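Local coordinates for Thiol:disulfide interchange protein DsbA (Neisseria meningitidis MC58, PDB 3HZ8), which probably acts in the periplasm as a disulfide oxidoreductase of the thioredoxin family's DsbA subfamily, introducing disulfide bonds into substrate proteins, at residues A78-D81 / M82-D86; F150-G154 / V155-I159; E167-D170 / W171-M175. The protein carries 1 engineered substitution. All coordinates share one frame; numbering follows the deposited sequence. Where two conformers were deposited one is given.

Contact 1. Residues A78-D81 / M82-D86; sequences AAVD and MAAAD
M82 lays its side chain back along the turn that precedes it, against the carbonyl of A78. With CG anti to its own carbonyl carbon (chi1 -65°), the chain runs beside the backbone N; in this conformer, one of two modelled, M82 CG comes to 3.2 Å from A78 O before the bend at chi3 carries the methyl away, and the course of the chain end is therefore not certain. That oxygen also takes a regular helical hydrogen bond from M82 N, and A83 N to A79 O is the next in the series at 2.9 Å. The last of the three, A84 N to V80 O, is more bent, with 135° at the hydrogen and its donor above the carbonyl plane, where A84 has left helical geometry and helix 71-83 ends. Here V80 CG1 reaches A84 CB at 4.3 Å, a loose apolar touch. Around them, V80 packs on helix 88-101, M82 on helix 134-149, and A79 and A83 on helix 124-132. D81 turns its carboxylate out of this turn and forms a salt bridge with K88. The chemistry is thus divided: the apolar side chains of A79, V80 and A83 face neighbouring helices of the helical domain, while the carboxylate of D81 ties the helix end to K88, at the start of helix 88-101.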
loop_
_atom_site.group_PDB
_atom_site.type_symbol
_atom_site.label_atom_id
_atom_site.label_comp_id
_atom_site.label_asym_id
_atom_site.label_seq_id
_atom_site.Cartn_x
_atom_site.Cartn_y
_atom_site.Cartn_z
ATOM N N ALA A 78 -9.096 3.210 -0.057
ATOM C CA ALA A 78 -9.691 3.131 -1.387
ATOM C C ALA A 78 -9.997 4.537 -1.901
ATOM O O ALA A 78 -9.625 4.883 -3.019
ATOM C CB ALA A 78 -10.945 2.291 -1.339
ATOM N N ALA A 79 -10.641 5.352 -1.070
ATOM C CA ALA A 79 -11.025 6.706 -1.472
ATOM C C ALA A 79 -9.819 7.587 -1.825
ATOM O O ALA A 79 -9.881 8.393 -2.766
ATOM C CB ALA A 79 -11.843 7.349 -0.364
ATOM N N VAL A 80 -8.736 7.458 -1.057
ATOM C CA VAL A 80 -7.502 8.214 -1.309
ATOM C C VAL A 80 -6.931 7.792 -2.654
ATOM O O VAL A 80 -6.515 8.632 -3.454
ATOM C CB VAL A 80 -6.457 7.981 -0.185
ATOM C CG1 VAL A 80 -5.046 8.468 -0.601
ATOM C CG2 VAL A 80 -6.911 8.637 1.099
ATOM N N ASP A 81 -6.910 6.487 -2.903
ATOM C CA ASP A 81 -6.412 5.975 -4.171
ATOM C C ASP A 81 -7.199 6.560 -5.341
ATOM O O ASP A 81 -6.605 6.973 -6.344
ATOM C CB ASP A 81 -6.472 4.448 -4.186
ATOM C CG ASP A 81 -5.175 3.828 -4.621
ATOM O OD1 ASP A 81 -4.254 4.569 -5.036
ATOM O OD2 ASP A 81 -5.086 2.585 -4.533
ATOM N N MET A 82 -8.525 6.625 -5.176
ATOM C CA MET A 82 -9.454 7.125 -6.190
ATOM C C MET A 82 -9.302 8.632 -6.424
ATOM O O MET A 82 -8.788 9.082 -7.452
ATOM C CB MET A 82 -10.904 6.822 -5.766
ATOM C CG MET A 82 -11.271 5.345 -5.701
ATOM S SD MET A 82 -12.841 4.945 -4.890
ATOM C CE MET A 82 -13.958 5.982 -5.840
ATOM N N ALA A 83 -9.773 9.401 -5.455
ATOM C CA ALA A 83 -9.900 10.847 -5.583
ATOM C C ALA A 83 -8.602 11.625 -5.426
ATOM O O ALA A 83 -8.505 12.781 -5.858
ATOM C CB ALA A 83 -10.901 11.338 -4.594
ATOM N N ALA A 84 -7.612 11.014 -4.792
ATOM C CA ALA A 84 -6.366 11.705 -4.534
ATOM C C ALA A 84 -5.181 11.059 -5.243
ATOM O O ALA A 84 -4.043 11.208 -4.796
ATOM C CB ALA A 84 -6.108 11.807 -3.026
ATOM N N ALA A 85 -5.440 10.358 -6.350
ATOM C CA ALA A 85 -4.365 9.680 -7.089
ATOM C C ALA A 85 -3.179 10.608 -7.381
ATOM O O ALA A 85 -2.023 10.199 -7.228
ATOM C CB ALA A 85 -4.897 9.045 -8.379
ATOM N N ASP A 86 -3.464 11.856 -7.768
ATOM C CA ASP A 86 -2.407 12.817 -8.145
ATOM C C ASP A 86 -1.634 13.428 -6.968
ATOM O O ASP A 86 -0.550 13.996 -7.151
ATOM C CB ASP A 86 -2.956 13.925 -9.060
ATOM C CG ASP A 86 -1.845 14.765 -9.709
ATOM O OD1 ASP A 86 -0.749 14.224 -9.994
ATOM O OD2 ASP A 86 -2.065 15.976 -9.939
#

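Contact 2. Residues F150-G154 / V155-I159; sequences FQIDG and VPTVI. Engineered in segment 155-159: V155 (natural residue Thr).
I152 and G154 meet T157 and I159 where the chain passes from helix 134-149 into strand 157-160, through the cis-proline loop characteristic of the thioredoxin fold. The helix closes in a Schellman motif in which Q151, with positive phi, is the C-prime residue, its N bonded to E148 O while I152 N returns to T147 O. Beyond this turn, I152 is the first residue to face the strand. Its CD1 lies 4.4 Å from I159 CD1 in one of the two modelled conformers of I159, and its CG2 comes 4.2 Å from T157 OG1, both side chains of the strand pointing back toward the loop. I152 also packs on F31 of strand 26-32, and its carbonyl accepts a hydrogen bond from W66 NE1. Further on, G154 N gives a hydrogen bond to a water at 3.3 Å. The V155-P156 peptide is cis; across this bend the G154 carbonyl faces the T157 side chain. V155, an engineered residue that is Thr in the natural sequence, sets its CG1 3.3 Å from G154 O and touches C39 of the C36-C39 disulfide, predicted to be redox-active; P156 also packs on C39, and the loop thus borders the probable active site. In T157 the hydroxyl is anti to the carbonyl carbon (chi1 -69°), which swings it back across the bend while CG2 lies anti to the backbone N. T157 OG1 donates to G154 O at 2.7 Å, approaching from 45° above the carbonyl plane, and accepts from the same water at 2.9 Å.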
loop_
_atom_site.group_PDB
_atom_site.type_symbol
_atom_site.label_atom_id
_atom_site.label_comp_id
_atom_site.label_asym_id
_atom_site.label_seq_id
_atom_site.Cartn_x
_atom_site.Cartn_y
_atom_site.Cartn_z
ATOM N N PHE A 150 -4.450 -14.307 1.300
ATOM C CA PHE A 150 -2.988 -14.376 1.320
ATOM C C PHE A 150 -2.397 -14.349 2.725
ATOM O O PHE A 150 -1.174 -14.329 2.902
ATOM C CB PHE A 150 -2.382 -13.336 0.367
ATOM C CG PHE A 150 -2.756 -13.588 -1.064
ATOM C CD1 PHE A 150 -2.136 -14.621 -1.770
ATOM C CD2 PHE A 150 -3.768 -12.867 -1.680
ATOM C CE1 PHE A 150 -2.498 -14.892 -3.067
ATOM C CE2 PHE A 150 -4.132 -13.137 -2.991
ATOM C CZ PHE A 150 -3.498 -14.159 -3.686
ATOM N N GLN A 151 -3.285 -14.401 3.718
ATOM C CA GLN A 151 -2.898 -14.464 5.139
ATOM C C GLN A 151 -1.860 -13.399 5.513
ATOM O O GLN A 151 -0.807 -13.677 6.102
ATOM C CB GLN A 151 -2.468 -15.886 5.521
ATOM C CG GLN A 151 -3.573 -16.913 5.231
ATOM C CD GLN A 151 -3.123 -18.327 5.482
ATOM O OE1 GLN A 151 -2.303 -18.869 4.739
ATOM N NE2 GLN A 151 -3.654 -18.938 6.541
ATOM N N ILE A 152 -2.170 -12.164 5.129
ATOM C CA ILE A 152 -1.307 -11.039 5.462
ATOM C C ILE A 152 -1.568 -10.698 6.932
ATOM O O ILE A 152 -2.592 -10.086 7.245
ATOM C CB ILE A 152 -1.590 -9.809 4.541
ATOM C CG1 ILE A 152 -1.542 -10.204 3.056
ATOM C CG2 ILE A 152 -0.656 -8.622 4.873
ATOM C CD1 ILE A 152 -0.199 -10.754 2.553
ATOM N N ASP A 153 -0.661 -11.107 7.822
ATOM C CA ASP A 153 -0.892 -10.954 9.261
ATOM C C ASP A 153 0.047 -9.953 9.921
ATOM O O ASP A 153 0.046 -9.810 11.144
ATOM C CB ASP A 153 -0.863 -12.315 9.981
ATOM C CG ASP A 153 0.472 -13.046 9.835
ATOM O OD1 ASP A 153 1.399 -12.530 9.181
ATOM O OD2 ASP A 153 0.583 -14.170 10.382
ATOM N N GLY A 154 0.830 -9.237 9.109
ATOM C CA GLY A 154 1.724 -8.197 9.634
ATOM C C GLY A 154 1.829 -7.047 8.649
ATOM O O GLY A 154 1.734 -7.247 7.439
ATOM N N VAL A 155 2.007 -5.835 9.162
ATOM C CA VAL A 155 2.194 -4.669 8.307
ATOM C C VAL A 155 3.358 -3.849 8.863
ATOM O O VAL A 155 3.587 -3.837 10.074
ATOM C CB VAL A 155 0.914 -3.795 8.212
ATOM C CG1 VAL A 155 -0.141 -4.503 7.403
ATOM C CG2 VAL A 155 0.375 -3.423 9.594
ATOM N N PRO A 156 4.109 -3.172 7.989
ATOM C CA PRO A 156 3.981 -3.191 6.533
ATOM C C PRO A 156 4.527 -4.470 5.946
ATOM O O PRO A 156 5.460 -5.054 6.498
ATOM C CB PRO A 156 4.846 -2.014 6.075
ATOM C CG PRO A 156 5.844 -1.810 7.184
ATOM C CD PRO A 156 5.191 -2.284 8.466
ATOM N N THR A 157 3.935 -4.901 4.833
ATOM C CA THR A 157 4.445 -6.034 4.044
ATOM C C THR A 157 4.580 -5.537 2.605
ATOM O O THR A 157 3.646 -4.939 2.072
ATOM C CB THR A 157 3.470 -7.250 4.097
ATOM O OG1 THR A 157 3.480 -7.813 5.421
ATOM C CG2 THR A 157 3.862 -8.348 3.095
ATOM N N VAL A 158 5.737 -5.753 1.980
ATOM C CA VAL A 158 5.921 -5.332 0.594
ATOM C C VAL A 158 6.249 -6.545 -0.246
ATOM O O VAL A 158 7.142 -7.312 0.099
ATOM C CB VAL A 158 7.045 -4.261 0.461
ATOM C CG1 VAL A 158 7.316 -3.918 -1.027
ATOM C CG2 VAL A 158 6.670 -3.000 1.251
ATOM N N ILE A 159 5.493 -6.701 -1.338
ATOM C CA ILE A 159 5.653 -7.813 -2.253
ATOM C C ILE A 159 5.904 -7.299 -3.681
ATOM O O ILE A 159 5.171 -6.443 -4.180
ATOM C CB ILE A 159 4.407 -8.728 -2.182
ATOM C CG1 ILE A 159 4.378 -9.447 -0.828
ATOM C CG2 ILE A 159 4.385 -9.722 -3.339
ATOM C CD1 ILE A 159 2.993 -9.773 -0.320
HETATM O O HOH W 1 2.274 -10.247 6.324
#

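Contact 3. Residues E167-D170 / W171-M175; sequences EFAD and WESGM
W171 opens helix 171-191 with its indole set against the ring of F168 in an edge-to-face (T-shaped) pair. The edge of the six-membered ring is directed at one face of F168, with centroids 5.1 Å apart and planes at 69°. W171 CE3 makes the nearest approach, 3.6 Å from F168 CD1 and offset toward the rim of the phenyl ring. F168 gets there with CG anti to its own carbonyl carbon (chi1 -74°), its CB bond directed at the helix. The indole also packs on H41 and L42 of helix 37-50. At S173 the side chain of D170, at the N-cap position, folds over the first turn: D170 OD1 accepts from S173 N at 2.9 Å, nearly in line with the C-O bond, and from S173 OG at 2.7 Å, which comes from well above the carboxylate plane. Two donors thus grip one oxygen and should hold the carboxylate in a fixed rotation. A water donates to S173 OG and accepts from A169 N, bridging the loop and the helix. G174 completes the turn through its N bonded to D170 O at 3.2 Å, and its CA lies against F168 CE1 at 3.7 Å, allowing the phenyl ring to sit close to the helix backbone. M175 then bends at chi2 and chi3, bringing CE to the edge of the F168 ring, in its plane, 3.9 Å from CE1. The whole is an aspartate N-cap with an aromatic residue packed over the first turn, beginning the last helix of the thioredoxin domain.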
loop_
_atom_site.group_PDB
_atom_site.type_symbol
_atom_site.label_atom_id
_atom_site.label_comp_id
_atom_site.label_asym_id
_atom_site.label_seq_id
_atom_site.Cartn_x
_atom_site.Cartn_y
_atom_site.Cartn_z
ATOM N N GLU A 167 12.203 -8.802 2.931
ATOM C CA GLU A 167 12.487 -8.991 4.354
ATOM C C GLU A 167 13.382 -7.817 4.765
ATOM O O GLU A 167 14.563 -7.778 4.426
ATOM C CB GLU A 167 13.176 -10.337 4.609
ATOM C CG GLU A 167 12.431 -11.562 4.053
ATOM C CD GLU A 167 11.183 -11.914 4.849
ATOM O OE1 GLU A 167 11.169 -11.625 6.061
ATOM O OE2 GLU A 167 10.223 -12.475 4.278
ATOM N N PHE A 168 12.790 -6.833 5.440
ATOM C CA PHE A 168 13.470 -5.570 5.717
ATOM C C PHE A 168 14.443 -5.670 6.893
ATOM O O PHE A 168 14.087 -6.190 7.947
ATOM C CB PHE A 168 12.441 -4.489 6.066
ATOM C CG PHE A 168 11.645 -3.972 4.900
ATOM C CD1 PHE A 168 12.109 -2.875 4.179
ATOM C CD2 PHE A 168 10.395 -4.512 4.588
ATOM C CE1 PHE A 168 11.366 -2.348 3.112
ATOM C CE2 PHE A 168 9.642 -3.996 3.539
ATOM C CZ PHE A 168 10.129 -2.905 2.790
ATOM N N ALA A 169 15.658 -5.154 6.684
ATOM C CA ALA A 169 16.605 -4.874 7.777
ATOM C C ALA A 169 16.356 -3.456 8.321
ATOM O O ALA A 169 16.311 -3.234 9.539
ATOM C CB ALA A 169 18.050 -5.048 7.309
ATOM N N ASP A 170 16.171 -2.514 7.400
ATOM C CA ASP A 170 15.612 -1.191 7.686
ATOM C C ASP A 170 14.916 -0.693 6.406
ATOM O O ASP A 170 14.973 -1.363 5.375
ATOM C CB ASP A 170 16.664 -0.201 8.250
ATOM C CG ASP A 170 17.780 0.140 7.268
ATOM O OD1 ASP A 170 17.681 -0.098 6.045
ATOM O OD2 ASP A 170 18.794 0.704 7.743
ATOM N N TRP A 171 14.237 0.456 6.453
ATOM C CA TRP A 171 13.444 0.856 5.285
ATOM C C TRP A 171 14.326 1.217 4.088
ATOM O O TRP A 171 14.036 0.847 2.947
ATOM C CB TRP A 171 12.467 1.991 5.616
ATOM C CG TRP A 171 11.675 1.771 6.867
ATOM C CD1 TRP A 171 11.575 2.625 7.924
ATOM C CD2 TRP A 171 10.868 0.625 7.194
ATOM N NE1 TRP A 171 10.774 2.081 8.900
ATOM C CE2 TRP A 171 10.328 0.852 8.481
ATOM C CE3 TRP A 171 10.575 -0.584 6.538
ATOM C CZ2 TRP A 171 9.490 -0.075 9.114
ATOM C CZ3 TRP A 171 9.755 -1.505 7.168
ATOM C CH2 TRP A 171 9.218 -1.244 8.443
ATOM N N GLU A 172 15.416 1.933 4.355
ATOM C CA GLU A 172 16.270 2.395 3.271
ATOM C C GLU A 172 16.911 1.258 2.487
ATOM O O GLU A 172 16.833 1.239 1.252
ATOM C CB GLU A 172 17.331 3.367 3.800
ATOM C CG GLU A 172 16.764 4.723 4.192
ATOM C CD GLU A 172 16.507 5.615 2.992
ATOM O OE1 GLU A 172 16.912 5.258 1.867
ATOM O OE2 GLU A 172 15.898 6.684 3.175
ATOM N N SER A 173 17.516 0.293 3.185
ATOM C CA SER A 173 18.107 -0.851 2.496
ATOM C C SER A 173 17.060 -1.679 1.761
ATOM O O SER A 173 17.342 -2.286 0.717
ATOM C CB SER A 173 18.914 -1.744 3.443
ATOM O OG SER A 173 18.105 -2.296 4.468
ATOM N N GLY A 174 15.835 -1.683 2.284
ATOM C CA GLY A 174 14.751 -2.406 1.624
ATOM C C GLY A 174 14.437 -1.852 0.242
ATOM O O GLY A 174 13.966 -2.591 -0.635
ATOM N N MET A 175 14.685 -0.558 0.035
ATOM C CA MET A 175 14.457 0.031 -1.289
ATOM C C MET A 175 15.388 -0.567 -2.340
ATOM O O MET A 175 14.982 -0.808 -3.479
ATOM C CB MET A 175 14.591 1.561 -1.255
ATOM C CG MET A 175 13.624 2.276 -0.313
ATOM S SD MET A 175 11.865 1.943 -0.601
ATOM C CE MET A 175 11.525 0.713 0.681
HETATM O O HOH W 2 16.573 -4.554 4.144
#

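Overall arrangement
Contacts 2 and 3 belong to neighbouring parts of the thioredoxin domain and touch, P156 CG lying 3.6 Å from W171 CH2 and V158 CG2 3.8 Å from F168 CZ; both also pack on helix 37-50, which begins at the C36-C39 disulfide, probably the redox centre. Contact 1 stands apart across the chain's centre, with centres about 21 Å from contact 2 and 26 Å from contact 3, among other helices. All three are partly buried. Contact 3 has the most exposed residues, and its polar bonds cap a helix start; contact 1 ends a helix with backbone bonds, apolar groups and a salt bridge to the next helix, and contact 2 ties the loop after helix 134-149 to strand 157-160 through a hydroxyl, a carbonyl and a water.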